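Local coordinates for protein sphingomyelinase C (Streptomyces griseocarneus, PDB 7CNE) that belongs to the endonuclease/exonuclease/phosphatase family and has the DNase I-like fold, in which two mixed beta-sheets pack against each other, at residues S9-Y15 with F42-V48. Residues are numbered along the deposited sequence; the frame is centred on the assembly and turned at random.
Sequences SLKVLTY and FFQGNDV
Leu10 lays CD2 against the carboxylate carbon of Asp47, and its CD1 meets Val48 CG2. The contact starts a parallel strand pair in a DNase I-like beta-sandwich. Helix 30-39 and the loop after it make the crossover from strand 12-19 to its neighbour, strand 48-54. A water joins Ser9 O to Asp47 OD2. Lys11 faces the loop with both its backbone N-H and its carbonyl oxygen. Its N gives a nearly straight hydrogen bond of 2.9 Å to Asp47 OD2, on the lone pair that points away from OD1. Asp47 CG stands anti to its carbonyl carbon (chi1 -68°), which swings the carboxylate toward this N-H. OD1 accepts a hydrogen bond from Trp108 NE1, so both carboxylate oxygens have partners. Lys11 O accepts twice, from Asp47 N at 2.8 Å and, in the carbonyl plane, from Val48 N at 3.2 Å. Farther out, Lys11 passes Asn46 OD1 with CG and Gly45 O with CD, both in van der Waals contact. Val12 pairs with Val48 in the parallel bridge. The two side chains lie side by side on one face of the sheet, the face turned to Leu137 of the second sheet. Val48 O receives Leu13 N at 2.9 Å. Leu13 points to the other face and fills the bend of the loop. Its CB rests on the Asn46 amide, and CD2 touches Phe43 CD1 and the edge of the Phe42 ring. Asn46 ND2 donates a hydrogen bond to Phe42 O at 3.0 Å. This closes the turn beside Leu13, where Tyr71 OH is hydrogen-bonded to Phe43 O and Asn46 N. Tyr15 ends the contact with an edge-to-face pair, planes at 56°: Phe42 CZ comes over the tyrosine face, 3.6 Å from Tyr15 CZ.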
loop_
_atom_site.group_PDB
_atom_site.type_symbol
_atom_site.label_atom_id
_atom_site.label_comp_id
_atom_site.label_asym_id
_atom_site.label_seq_id
_atom_site.Cartn_x
_atom_site.Cartn_y
_atom_site.Cartn_z
ATOM N N SER A 9 8.977 -4.975 -18.236
ATOM C CA SER A 9 7.641 -5.370 -17.803
ATOM C C SER A 9 7.731 -6.010 -16.416
ATOM O O SER A 9 8.289 -7.102 -16.266
ATOM C CB SER A 9 7.038 -6.332 -18.816
ATOM O OG SER A 9 5.702 -6.635 -18.499
ATOM N N LEU A 10 7.177 -5.340 -15.411
ATOM C CA LEU A 10 7.315 -5.739 -14.017
ATOM C C LEU A 10 5.982 -6.199 -13.434
ATOM O O LEU A 10 4.914 -5.710 -13.814
ATOM C CB LEU A 10 7.857 -4.583 -13.153
ATOM C CG LEU A 10 9.286 -4.064 -13.352
ATOM C CD1 LEU A 10 9.687 -3.181 -12.163
ATOM C CD2 LEU A 10 10.263 -5.217 -13.511
ATOM N N LYS A 11 6.068 -7.124 -12.481
ATOM C CA LYS A 11 4.926 -7.611 -11.715
ATOM C C LYS A 11 4.941 -6.937 -10.349
ATOM O O LYS A 11 5.929 -7.056 -9.618
ATOM C CB LYS A 11 5.018 -9.126 -11.548
ATOM C CG LYS A 11 3.706 -9.870 -11.474
ATOM C CD LYS A 11 3.887 -11.242 -12.125
ATOM C CE LYS A 11 2.558 -11.931 -12.330
ATOM N NZ LYS A 11 2.373 -13.091 -11.401
ATOM N N VAL A 12 3.860 -6.245 -9.991
ATOM C CA VAL A 12 3.860 -5.432 -8.772
ATOM C C VAL A 12 2.691 -5.833 -7.883
ATOM O O VAL A 12 1.533 -5.817 -8.325
ATOM C CB VAL A 12 3.809 -3.928 -9.085
ATOM C CG1 VAL A 12 3.809 -3.120 -7.779
ATOM C CG2 VAL A 12 5.012 -3.539 -9.976
ATOM N N LEU A 13 2.996 -6.188 -6.634
ATOM C CA LEU A 13 1.985 -6.500 -5.626
ATOM C C LEU A 13 1.781 -5.307 -4.702
ATOM O O LEU A 13 2.749 -4.708 -4.228
ATOM C CB LEU A 13 2.399 -7.724 -4.800
ATOM C CG LEU A 13 1.682 -7.977 -3.471
ATOM C CD1 LEU A 13 0.234 -8.455 -3.695
ATOM C CD2 LEU A 13 2.457 -8.993 -2.627
ATOM N N THR A 14 0.524 -4.964 -4.437
ATOM C CA THR A 14 0.215 -4.060 -3.341
ATOM C C THR A 14 -0.690 -4.806 -2.373
ATOM O O THR A 14 -1.626 -5.490 -2.798
ATOM C CB THR A 14 -0.416 -2.731 -3.824
ATOM O OG1 THR A 14 -0.693 -1.899 -2.699
ATOM C CG2 THR A 14 -1.699 -2.930 -4.636
ATOM N N TYR A 15 -0.392 -4.698 -1.074
ATOM C CA TYR A 15 -1.099 -5.483 -0.063
ATOM C C TYR A 15 -1.141 -4.740 1.261
ATOM O O TYR A 15 -0.095 -4.413 1.835
ATOM C CB TYR A 15 -0.432 -6.845 0.130
ATOM C CG TYR A 15 -1.211 -7.789 1.023
ATOM C CD1 TYR A 15 -2.573 -8.014 0.821
ATOM C CD2 TYR A 15 -0.581 -8.459 2.071
ATOM C CE1 TYR A 15 -3.286 -8.908 1.633
ATOM C CE2 TYR A 15 -1.273 -9.338 2.879
ATOM C CZ TYR A 15 -2.620 -9.563 2.666
ATOM O OH TYR A 15 -3.283 -10.454 3.492
ATOM N N PHE A 42 0.290 -15.276 -3.263
ATOM C CA PHE A 42 0.311 -13.953 -3.880
ATOM C C PHE A 42 1.599 -13.202 -3.582
ATOM O O PHE A 42 1.937 -12.258 -4.311
ATOM C CB PHE A 42 -0.911 -13.122 -3.437
ATOM C CG PHE A 42 -0.984 -12.838 -1.949
ATOM C CD1 PHE A 42 -0.210 -11.834 -1.373
ATOM C CD2 PHE A 42 -1.873 -13.540 -1.138
ATOM C CE1 PHE A 42 -0.287 -11.563 -0.015
ATOM C CE2 PHE A 42 -1.967 -13.275 0.224
ATOM C CZ PHE A 42 -1.172 -12.285 0.794
ATOM N N PHE A 43 2.322 -13.599 -2.535
ATOM C CA PHE A 43 3.578 -12.950 -2.168
ATOM C C PHE A 43 4.741 -13.377 -3.051
ATOM O O PHE A 43 5.731 -12.640 -3.149
ATOM C CB PHE A 43 3.922 -13.256 -0.699
ATOM C CG PHE A 43 4.845 -12.244 -0.063
ATOM C CD1 PHE A 43 4.346 -11.051 0.440
ATOM C CD2 PHE A 43 6.209 -12.490 0.030
ATOM C CE1 PHE A 43 5.191 -10.115 1.032
ATOM C CE2 PHE A 43 7.064 -11.563 0.608
ATOM C CZ PHE A 43 6.553 -10.366 1.109
ATOM N N GLN A 44 4.645 -14.535 -3.703
ATOM C CA GLN A 44 5.752 -15.075 -4.484
ATOM C C GLN A 44 5.699 -14.584 -5.917
ATOM O O GLN A 44 4.626 -14.353 -6.476
ATOM C CB GLN A 44 5.740 -16.607 -4.497
ATOM C CG GLN A 44 5.183 -17.244 -3.235
ATOM C CD GLN A 44 5.998 -16.887 -2.006
ATOM O OE1 GLN A 44 7.218 -16.717 -2.089
ATOM N NE2 GLN A 44 5.323 -16.746 -0.860
ATOM N N GLY A 45 6.880 -14.443 -6.514
ATOM C CA GLY A 45 6.980 -14.267 -7.945
ATOM C C GLY A 45 6.777 -12.853 -8.426
ATOM O O GLY A 45 6.579 -12.644 -9.627
ATOM N N ASN A 46 6.814 -11.875 -7.534
ATOM C CA ASN A 46 6.688 -10.491 -7.952
ATOM C C ASN A 46 8.058 -9.865 -8.175
ATOM O O ASN A 46 9.088 -10.382 -7.744
ATOM C CB ASN A 46 5.898 -9.696 -6.911
ATOM C CG ASN A 46 4.546 -10.304 -6.652
ATOM O OD1 ASN A 46 3.701 -10.344 -7.546
ATOM N ND2 ASN A 46 4.338 -10.806 -5.443
ATOM N N ASP A 47 8.054 -8.709 -8.839
ATOM C CA ASP A 47 9.250 -7.882 -8.926
ATOM C C ASP A 47 9.310 -6.830 -7.821
ATOM O O ASP A 47 10.396 -6.516 -7.317
ATOM C CB ASP A 47 9.291 -7.208 -10.291
ATOM C CG ASP A 47 9.514 -8.204 -11.394
ATOM O OD1 ASP A 47 10.638 -8.732 -11.445
ATOM O OD2 ASP A 47 8.569 -8.478 -12.164
ATOM N N VAL A 48 8.167 -6.264 -7.461
ATOM C CA VAL A 48 8.075 -5.222 -6.439
ATOM C C VAL A 48 6.887 -5.557 -5.558
ATOM O O VAL A 48 5.850 -6.013 -6.055
ATOM C CB VAL A 48 7.916 -3.815 -7.066
ATOM C CG1 VAL A 48 7.841 -2.731 -5.991
ATOM C CG2 VAL A 48 9.054 -3.525 -8.058
HETATM O O HOH W 1 8.898 -9.236 -14.653
HETATM O O HOH W 2 2.901 -12.885 -7.969
#